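Local coordinates for tail spike protein (Acinetobacter phage vB_AbaP_AS12, PDB 6EU4) that probably recognises and depolymerises the capsular polysaccharide of Acinetobacter baumannii, as a trimeric tailspike of the phage, at residues R162-K167 and G184-Q189; P130-S135 and V178-V183. One frame throughout, in Å; residues are numbered along the deposited sequence.

Contact 1: residues R162-K167 and G184-Q189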
ATOM      1  N   ARG A 162      33.991  -8.886 -21.247  1.00 19.79           N
ATOM      2  CA  ARG A 162      33.030  -9.715 -21.959  1.00 20.42           C
ATOM      3  C   ARG A 162      31.907  -8.856 -22.535  1.00 18.01           C
ATOM      4  O   ARG A 162      31.326  -8.024 -21.827  1.00 18.72           O
ATOM      5  CB  ARG A 162      32.461 -10.773 -21.015  1.00 24.40           C
ATOM      6  CG  ARG A 162      31.361 -11.602 -21.595  1.00 24.98           C
ATOM      7  CD  ARG A 162      30.740 -12.498 -20.518  1.00 26.83           C
ATOM      8  NE  ARG A 162      29.422 -12.952 -20.927  1.00 29.37           N
ATOM      9  CZ  ARG A 162      28.565 -13.592 -20.130  1.00 30.58           C
ATOM     10  NH1 ARG A 162      28.894 -13.866 -18.877  1.00 30.13           N
ATOM     11  NH2 ARG A 162      27.376 -13.960 -20.595  1.00 31.85           N
ATOM     12  N   THR A 163      31.580  -9.079 -23.812  1.00 18.53           N
ATOM     13  CA  THR A 163      30.489  -8.354 -24.456  1.00 17.40           C
ATOM     14  C   THR A 163      29.182  -9.086 -24.204  1.00 18.05           C
ATOM     15  O   THR A 163      29.053 -10.269 -24.542  1.00 18.81           O
ATOM     16  CB  THR A 163      30.727  -8.205 -25.956  1.00 18.03           C
ATOM     17  OG1 THR A 163      31.902  -7.424 -26.159  1.00 18.57           O
ATOM     18  CG2 THR A 163      29.540  -7.521 -26.639  1.00 18.79           C
ATOM     19  N   ILE A 164      28.223  -8.369 -23.628  1.00 16.54           N
ATOM     20  CA  ILE A 164      26.893  -8.877 -23.329  1.00 18.02           C
ATOM     21  C   ILE A 164      25.896  -7.916 -23.960  1.00 17.24           C
ATOM     22  O   ILE A 164      25.884  -6.723 -23.626  1.00 17.28           O
ATOM     23  CB  ILE A 164      26.647  -8.978 -21.815  1.00 15.59           C
ATOM     24  CG1 ILE A 164      27.727  -9.825 -21.147  1.00 17.82           C
ATOM     25  CG2 ILE A 164      25.257  -9.545 -21.563  1.00 16.47           C
ATOM     26  CD1 ILE A 164      27.582  -9.930 -19.603  1.00 19.95           C
ATOM     27  N   ASN A 165      25.072  -8.423 -24.871  1.00 17.22           N
ATOM     28  CA  ASN A 165      24.056  -7.598 -25.526  1.00 16.27           C
ATOM     29  C   ASN A 165      24.663  -6.277 -26.019  1.00 19.38           C
ATOM     30  O   ASN A 165      24.131  -5.193 -25.785  1.00 19.82           O
ATOM     31  CB  ASN A 165      22.895  -7.341 -24.576  1.00 17.38           C
ATOM     32  CG  ASN A 165      21.696  -6.683 -25.254  1.00 21.10           C
ATOM     33  OD1 ASN A 165      21.511  -6.790 -26.457  1.00 20.50           O
ATOM     34  ND2 ASN A 165      20.861  -6.005 -24.451  1.00 25.80           N
ATOM     35  N   GLY A 166      25.819  -6.381 -26.676  1.00 17.41           N
ATOM     36  CA  GLY A 166      26.467  -5.241 -27.306  1.00 18.53           C
ATOM     37  C   GLY A 166      27.289  -4.349 -26.400  1.00 18.76           C
ATOM     38  O   GLY A 166      27.896  -3.389 -26.902  1.00 17.45           O
ATOM     39  N   LYS A 167      27.364  -4.641 -25.105  1.00 17.57           N
ATOM     40  CA  LYS A 167      28.072  -3.797 -24.143  1.00 16.70           C
ATOM     41  C   LYS A 167      29.206  -4.578 -23.501  1.00 18.23           C
ATOM     42  O   LYS A 167      29.031  -5.727 -23.088  1.00 18.91           O
ATOM     43  CB  LYS A 167      27.130  -3.273 -23.039  1.00 19.35           C
ATOM     44  CG  LYS A 167      25.914  -2.527 -23.569  1.00 19.34           C
ATOM     45  CD  LYS A 167      26.310  -1.283 -24.318  1.00 21.57           C
ATOM     46  CE  LYS A 167      25.092  -0.448 -24.687  1.00 28.16           C
ATOM     47  NZ  LYS A 167      25.551   0.839 -25.296  1.00 32.48           N
ATOM     48  N   GLY A 184      25.986 -16.373 -23.291  1.00 24.64           N
ATOM     49  CA  GLY A 184      24.822 -16.327 -24.152  1.00 25.59           C
ATOM     50  C   GLY A 184      23.609 -15.640 -23.556  1.00 25.09           C
ATOM     51  O   GLY A 184      22.690 -15.274 -24.306  1.00 25.57           O
ATOM     52  N   ASP A 185      23.566 -15.471 -22.238  1.00 21.14           N
ATOM     53  CA  ASP A 185      22.455 -14.819 -21.559  1.00 17.55           C
ATOM     54  C   ASP A 185      22.818 -13.370 -21.228  1.00 18.25           C
ATOM     55  O   ASP A 185      23.992 -12.989 -21.225  1.00 20.55           O
ATOM     56  CB  ASP A 185      22.096 -15.549 -20.264  1.00 18.07           C
ATOM     57  CG  ASP A 185      21.442 -16.898 -20.506  1.00 21.82           C
ATOM     58  OD1 ASP A 185      21.041 -17.188 -21.656  1.00 22.11           O
ATOM     59  OD2 ASP A 185      21.345 -17.676 -19.533  1.00 21.62           O
ATOM     60  N   TRP A 186      21.790 -12.568 -20.915  1.00 16.26           N
ATOM     61  CA  TRP A 186      22.023 -11.199 -20.480  1.00 15.49           C
ATOM     62  C   TRP A 186      21.956 -11.012 -18.971  1.00 16.60           C
ATOM     63  O   TRP A 186      22.520 -10.033 -18.474  1.00 15.88           O
ATOM     64  CB  TRP A 186      21.023 -10.233 -21.126  1.00 15.36           C
ATOM     65  CG  TRP A 186      21.030 -10.221 -22.612  1.00 19.18           C
ATOM     66  CD1 TRP A 186      21.961 -10.765 -23.436  1.00 21.41           C
ATOM     67  CD2 TRP A 186      20.037  -9.639 -23.456  1.00 22.57           C
ATOM     68  NE1 TRP A 186      21.608 -10.569 -24.743  1.00 23.07           N
ATOM     69  CE2 TRP A 186      20.431  -9.873 -24.783  1.00 24.23           C
ATOM     70  CE3 TRP A 186      18.849  -8.943 -23.213  1.00 26.24           C
ATOM     71  CZ2 TRP A 186      19.683  -9.431 -25.874  1.00 27.63           C
ATOM     72  CZ3 TRP A 186      18.103  -8.510 -24.295  1.00 28.55           C
ATOM     73  CH2 TRP A 186      18.525  -8.752 -25.605  1.00 27.56           C
ATOM     74  N   TYR A 187      21.291 -11.907 -18.228  1.00 13.90           N
ATOM     75  CA  TYR A 187      21.056 -11.715 -16.804  1.00 13.43           C
ATOM     76  C   TYR A 187      21.436 -12.974 -16.033  1.00 15.30           C
ATOM     77  O   TYR A 187      21.249 -14.098 -16.514  1.00 15.30           O
ATOM     78  CB  TYR A 187      19.575 -11.361 -16.518  1.00 16.65           C
ATOM     79  CG  TYR A 187      19.172 -10.076 -17.190  1.00 15.98           C
ATOM     80  CD1 TYR A 187      19.380  -8.856 -16.563  1.00 16.50           C
ATOM     81  CD2 TYR A 187      18.596 -10.079 -18.454  1.00 16.60           C
ATOM     82  CE1 TYR A 187      19.049  -7.666 -17.184  1.00 18.23           C
ATOM     83  CE2 TYR A 187      18.265  -8.893 -19.083  1.00 17.25           C
ATOM     84  CZ  TYR A 187      18.498  -7.692 -18.446  1.00 18.36           C
ATOM     85  OH  TYR A 187      18.157  -6.511 -19.072  1.00 20.94           O
ATOM     86  N   ALA A 188      21.947 -12.774 -14.822  1.00 16.32           N
ATOM     87  CA  ALA A 188      22.047 -13.847 -13.837  1.00 15.30           C
ATOM     88  C   ALA A 188      20.661 -13.989 -13.222  1.00 14.22           C
ATOM     89  O   ALA A 188      20.185 -13.080 -12.524  1.00 14.16           O
ATOM     90  CB  ALA A 188      23.113 -13.525 -12.791  1.00 16.12           C
ATOM     91  N   GLN A 189      19.986 -15.095 -13.508  1.00 14.14           N
ATOM     92  CA  GLN A 189      18.554 -15.150 -13.262  1.00 12.92           C
ATOM     93  C   GLN A 189      18.135 -16.473 -12.637  1.00 14.10           C
ATOM     94  O   GLN A 189      18.868 -17.463 -12.650  1.00 13.40           O
ATOM     95  CB  GLN A 189      17.773 -14.934 -14.552  1.00 13.08           C
ATOM     96  CG  GLN A 189      18.038 -15.922 -15.650  1.00 16.57           C
ATOM     97  CD  GLN A 189      17.165 -15.629 -16.846  1.00 21.21           C
ATOM     98  OE1 GLN A 189      17.488 -14.759 -17.662  1.00 22.83           O
ATOM     99  NE2 GLN A 189      16.019 -16.311 -16.930  1.00 18.98           N
TER
HETATM  100  O   HOH W   1      26.040 -13.296 -22.937  1.00 33.56           O

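Contact 2: residues P130-S135 and V178-V183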
ATOM      1  N   PRO A 130      36.669 -12.983  -4.774  1.00 16.13           N
ATOM      2  CA  PRO A 130      35.210 -13.084  -4.863  1.00 14.98           C
ATOM      3  C   PRO A 130      34.816 -14.465  -5.366  1.00 16.48           C
ATOM      4  O   PRO A 130      35.586 -15.143  -6.056  1.00 18.56           O
ATOM      5  CB  PRO A 130      34.831 -11.991  -5.879  1.00 16.73           C
ATOM      6  CG  PRO A 130      36.078 -11.138  -6.028  1.00 15.00           C
ATOM      7  CD  PRO A 130      37.208 -12.070  -5.797  1.00 16.43           C
ATOM      8  N   VAL A 131      33.583 -14.863  -5.051  1.00 16.47           N
ATOM      9  CA  VAL A 131      32.978 -16.062  -5.619  1.00 16.49           C
ATOM     10  C   VAL A 131      31.751 -15.626  -6.395  1.00 16.52           C
ATOM     11  O   VAL A 131      31.072 -14.670  -6.002  1.00 15.75           O
ATOM     12  CB  VAL A 131      32.627 -17.114  -4.549  1.00 17.05           C
ATOM     13  CG1 VAL A 131      33.928 -17.597  -3.867  1.00 18.37           C
ATOM     14  CG2 VAL A 131      31.645 -16.573  -3.500  1.00 18.82           C
ATOM     15  N   TYR A 132      31.506 -16.281  -7.520  1.00 18.23           N
ATOM     16  CA  TYR A 132      30.420 -15.881  -8.394  1.00 17.35           C
ATOM     17  C   TYR A 132      29.393 -16.996  -8.537  1.00 16.62           C
ATOM     18  O   TYR A 132      29.668 -18.178  -8.316  1.00 17.12           O
ATOM     19  CB  TYR A 132      30.959 -15.457  -9.773  1.00 17.63           C
ATOM     20  CG  TYR A 132      31.533 -16.583 -10.606  1.00 18.31           C
ATOM     21  CD1 TYR A 132      30.712 -17.387 -11.394  1.00 20.58           C
ATOM     22  CD2 TYR A 132      32.895 -16.847 -10.597  1.00 21.01           C
ATOM     23  CE1 TYR A 132      31.247 -18.425 -12.152  1.00 23.39           C
ATOM     24  CE2 TYR A 132      33.428 -17.878 -11.352  1.00 24.40           C
ATOM     25  CZ  TYR A 132      32.595 -18.651 -12.126  1.00 25.64           C
ATOM     26  OH  TYR A 132      33.110 -19.680 -12.864  1.00 30.26           O
ATOM     27  N   TYR A 133      28.184 -16.585  -8.895  1.00 15.19           N
ATOM     28  CA  TYR A 133      27.137 -17.511  -9.263  1.00 15.75           C
ATOM     29  C   TYR A 133      26.523 -17.033 -10.569  1.00 16.43           C
ATOM     30  O   TYR A 133      26.615 -15.854 -10.915  1.00 17.89           O
ATOM     31  CB  TYR A 133      26.085 -17.618  -8.151  1.00 15.17           C
ATOM     32  CG  TYR A 133      25.372 -16.314  -7.801  1.00 14.33           C
ATOM     33  CD1 TYR A 133      25.963 -15.364  -6.974  1.00 15.98           C
ATOM     34  CD2 TYR A 133      24.085 -16.050  -8.272  1.00 14.02           C
ATOM     35  CE1 TYR A 133      25.307 -14.186  -6.653  1.00 16.94           C
ATOM     36  CE2 TYR A 133      23.426 -14.862  -7.946  1.00 15.27           C
ATOM     37  CZ  TYR A 133      24.041 -13.937  -7.144  1.00 16.46           C
ATOM     38  OH  TYR A 133      23.392 -12.763  -6.814  1.00 16.54           O
ATOM     39  N   ASN A 134      25.890 -17.968 -11.297  1.00 14.99           N
ATOM     40  CA  ASN A 134      25.310 -17.659 -12.593  1.00 14.52           C
ATOM     41  C   ASN A 134      23.807 -17.678 -12.473  1.00 15.87           C
ATOM     42  O   ASN A 134      23.209 -16.687 -12.012  1.00 14.72           O
ATOM     43  CB  ASN A 134      25.827 -18.634 -13.667  1.00 17.46           C
ATOM     44  CG  ASN A 134      27.343 -18.638 -13.795  1.00 20.35           C
ATOM     45  OD1 ASN A 134      27.967 -19.703 -13.768  1.00 19.90           O
ATOM     46  ND2 ASN A 134      27.940 -17.459 -13.962  1.00 19.39           N
ATOM     47  N   SER A 135      23.125 -18.739 -12.897  1.00 15.98           N
ATOM     48  CA  SER A 135      21.671 -18.782 -12.928  1.00 15.04           C
ATOM     49  C   SER A 135      21.190 -20.112 -12.371  1.00 15.38           C
ATOM     50  O   SER A 135      21.943 -21.084 -12.281  1.00 16.56           O
ATOM     51  CB  SER A 135      21.165 -18.566 -14.361  1.00 16.11           C
ATOM     52  OG  SER A 135      21.429 -17.224 -14.740  1.00 16.68           O
ATOM     53  N   VAL A 178      29.595 -12.180  -6.582  1.00 14.57           N
ATOM     54  CA  VAL A 178      29.324 -11.540  -7.865  1.00 14.92           C
ATOM     55  C   VAL A 178      28.328 -12.394  -8.638  1.00 15.43           C
ATOM     56  O   VAL A 178      28.524 -13.606  -8.772  1.00 16.70           O
ATOM     57  CB  VAL A 178      30.612 -11.370  -8.697  1.00 15.54           C
ATOM     58  CG1 VAL A 178      30.329 -10.657 -10.029  1.00 16.16           C
ATOM     59  CG2 VAL A 178      31.673 -10.626  -7.887  1.00 14.61           C
ATOM     60  N   ALA A 179      27.277 -11.763  -9.159  1.00 12.98           N
ATOM     61  CA  ALA A 179      26.326 -12.419 -10.051  1.00 13.33           C
ATOM     62  C   ALA A 179      26.767 -12.177 -11.491  1.00 15.51           C
ATOM     63  O   ALA A 179      26.960 -11.026 -11.892  1.00 15.00           O
ATOM     64  CB  ALA A 179      24.913 -11.868  -9.845  1.00 13.79           C
ATOM     65  N   ILE A 180      26.925 -13.252 -12.256  1.00 13.77           N
ATOM     66  CA  ILE A 180      27.400 -13.184 -13.641  1.00 14.16           C
ATOM     67  C   ILE A 180      26.462 -13.982 -14.548  1.00 15.37           C
ATOM     68  O   ILE A 180      26.214 -15.167 -14.281  1.00 15.61           O
ATOM     69  CB  ILE A 180      28.840 -13.722 -13.760  1.00 15.90           C
ATOM     70  CG1 ILE A 180      29.773 -12.995 -12.797  1.00 14.53           C
ATOM     71  CG2 ILE A 180      29.325 -13.648 -15.214  1.00 17.50           C
ATOM     72  CD1 ILE A 180      31.275 -13.426 -12.866  1.00 15.74           C
ATOM     73  N   PRO A 181      25.968 -13.430 -15.661  1.00 14.64           N
ATOM     74  CA  PRO A 181      25.109 -14.235 -16.541  1.00 15.77           C
ATOM     75  C   PRO A 181      25.869 -15.405 -17.148  1.00 17.45           C
ATOM     76  O   PRO A 181      27.071 -15.330 -17.430  1.00 18.35           O
ATOM     77  CB  PRO A 181      24.666 -13.244 -17.633  1.00 16.29           C
ATOM     78  CG  PRO A 181      24.904 -11.889 -17.025  1.00 16.16           C
ATOM     79  CD  PRO A 181      26.112 -12.055 -16.155  1.00 15.69           C
ATOM     80  N   ARG A 182      25.139 -16.495 -17.372  1.00 17.99           N
ATOM     81  CA  ARG A 182      25.663 -17.564 -18.218  1.00 18.83           C
ATOM     82  C   ARG A 182      26.059 -17.011 -19.581  1.00 20.58           C
ATOM     83  O   ARG A 182      25.509 -16.016 -20.055  1.00 19.71           O
ATOM     84  CB  ARG A 182      24.619 -18.660 -18.403  1.00 19.49           C
ATOM     85  CG  ARG A 182      24.215 -19.419 -17.156  1.00 20.43           C
ATOM     86  CD  ARG A 182      23.016 -20.346 -17.507  1.00 22.19           C
ATOM     87  NE  ARG A 182      22.715 -21.299 -16.452  1.00 23.63           N
ATOM     88  CZ  ARG A 182      21.691 -22.149 -16.482  1.00 23.00           C
ATOM     89  NH1 ARG A 182      20.843 -22.152 -17.503  1.00 24.91           N
ATOM     90  NH2 ARG A 182      21.512 -22.995 -15.478  1.00 24.64           N
ATOM     91  N   VAL A 183      27.032 -17.665 -20.220  1.00 25.02           N
ATOM     92  CA  VAL A 183      27.434 -17.261 -21.565  1.00 26.63           C
ATOM     93  C   VAL A 183      26.250 -17.414 -22.500  1.00 23.93           C
ATOM     94  O   VAL A 183      25.551 -18.432 -22.483  1.00 26.62           O
ATOM     95  CB  VAL A 183      28.652 -18.076 -22.034  1.00 33.80           C
ATOM     96  CG1 VAL A 183      29.850 -17.765 -21.165  1.00 34.84           C
ATOM     97  CG2 VAL A 183      28.352 -19.571 -22.007  1.00 38.27           C
TER
HETATM   98  O   HOH W   2      22.172 -16.576 -17.240  1.00 16.22           O
HETATM   99  O   HOH W   3      24.152 -21.488 -13.958  1.00 24.18           O
HETATM  100  O   HOH W   4      23.279 -24.166 -13.047  1.00 52.21           O

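Contact 1: residues R162-K167 and G184-Q189
N165 and W186 carry this contact, the amide of one lying flat on the indole of the other. N165 sits in the left-handed region (phi 48°) of the type I' turn that runs from I164 to K167, and its CG is anti to the backbone N, which sends the side chain across to the ring. CB comes first: it lies 3.5 Å from the centroid of the five-membered ring of W186, over the face, as a CH-pi contact. CG follows along the same face, 3.4 Å above the ring plane and displaced toward the rim. At the tip the amide forks over the benzo ring: OD1 of N165 reaches CZ2 of W186 at 3.3 Å, while ND2 of N165 lies 3.7 Å from CZ3 of W186. Amide and indole planes are only 9° apart, so the two are stacked.

I164 extends the apolar part of the contact, its CG2 packing 4.0 Å from W186 CD1. Its other branch turns back within its own segment, and CD1 rests over the centre of the R162 guanidinium. R162 is extended from CG to NE and makes no direct hydrogen bond to 184-189. Instead NH2 of R162 donates to a water in the guanidinium plane (2.8 Å), and the water donates a hydrogen bond to D185 O (2.7 Å) and accepts a weak bond from G184 N. The guanidinium is further anchored by the carbonyls of P181 and R182.

Two backbone bonds between I164 and K167 close the turn. The arrangement is that of a beta-hairpin of strands 161-164 and 167-170 with a two-residue type I' turn, whose tip packs through an amide-indole stack on a loop at the surface of the beta-helix.

Contact 2: residues P130-S135 and V178-V183
Both tyrosines place CG between the backbone N and the carbonyl carbon, the crowded position (chi1 69° for Y132, 60° for Y133), and as neighbours on one strand they leave by opposite faces of the sheet. The Y133 ring thereby folds over the adjoining strand: CA of A179 lies over its face, 4.1 Å from the centroid, and CB of A179 touches CZ of Y133 at 3.5 Å. The hydroxyl of Y133 is hydrogen-bonded to that of Y221. On the face of Y132 and V178, CB of Y132 meets CD1 of I180 at 3.7 Å.

The backbones pair in parallel, with V178 N bound to V131 O, Y133 N to V178 O and I180 N to Y133 O; the last is the straightest of the three. Beyond the paired strands, N134 takes over with its side chain: ND2 donates to I180 O (2.9 Å, 170° at the hydrogen). The acceptor lies in the amide plane of N134, but the donor stands above the carbonyl plane.

R182 is extended from CG to NE, and CB of S135 sits over one face of its guanidinium. Three waters bridge these two residues, one only through a weak bond to S135 O. R182 also salt-bridges D146 of a second subunit. Parallel pairing of successive coils is characteristic of a parallel beta-helix, probably right-handed as in other phage tailspikes; here the N134 bond carries the pairing past the strand ends.

In the fold
Contact 2 belongs to the beta-helix, where strand 131-133 pairs with 175-179; contact 1 joins the hairpin 161-170 to the loop that follows that second strand. The segments alternate along the chain, and the contact centres are about 11 Å apart. R162 ties them directly: NH1 lies 2.8 Å from P181 O, and NH2 lies 2.8 Å from R182 O, both probable hydrogen bonds. Where the loop runs into strand 188-189, A188 CB packs 3.3 Å from N134 O, while Q189 N bonds to S135 OG. L145 of the second subunit packs on Q189 of contact 1 and on S135 and R182 of contact 2, placing contact 2 and the Q189 end of 184-189 beside the subunit interface.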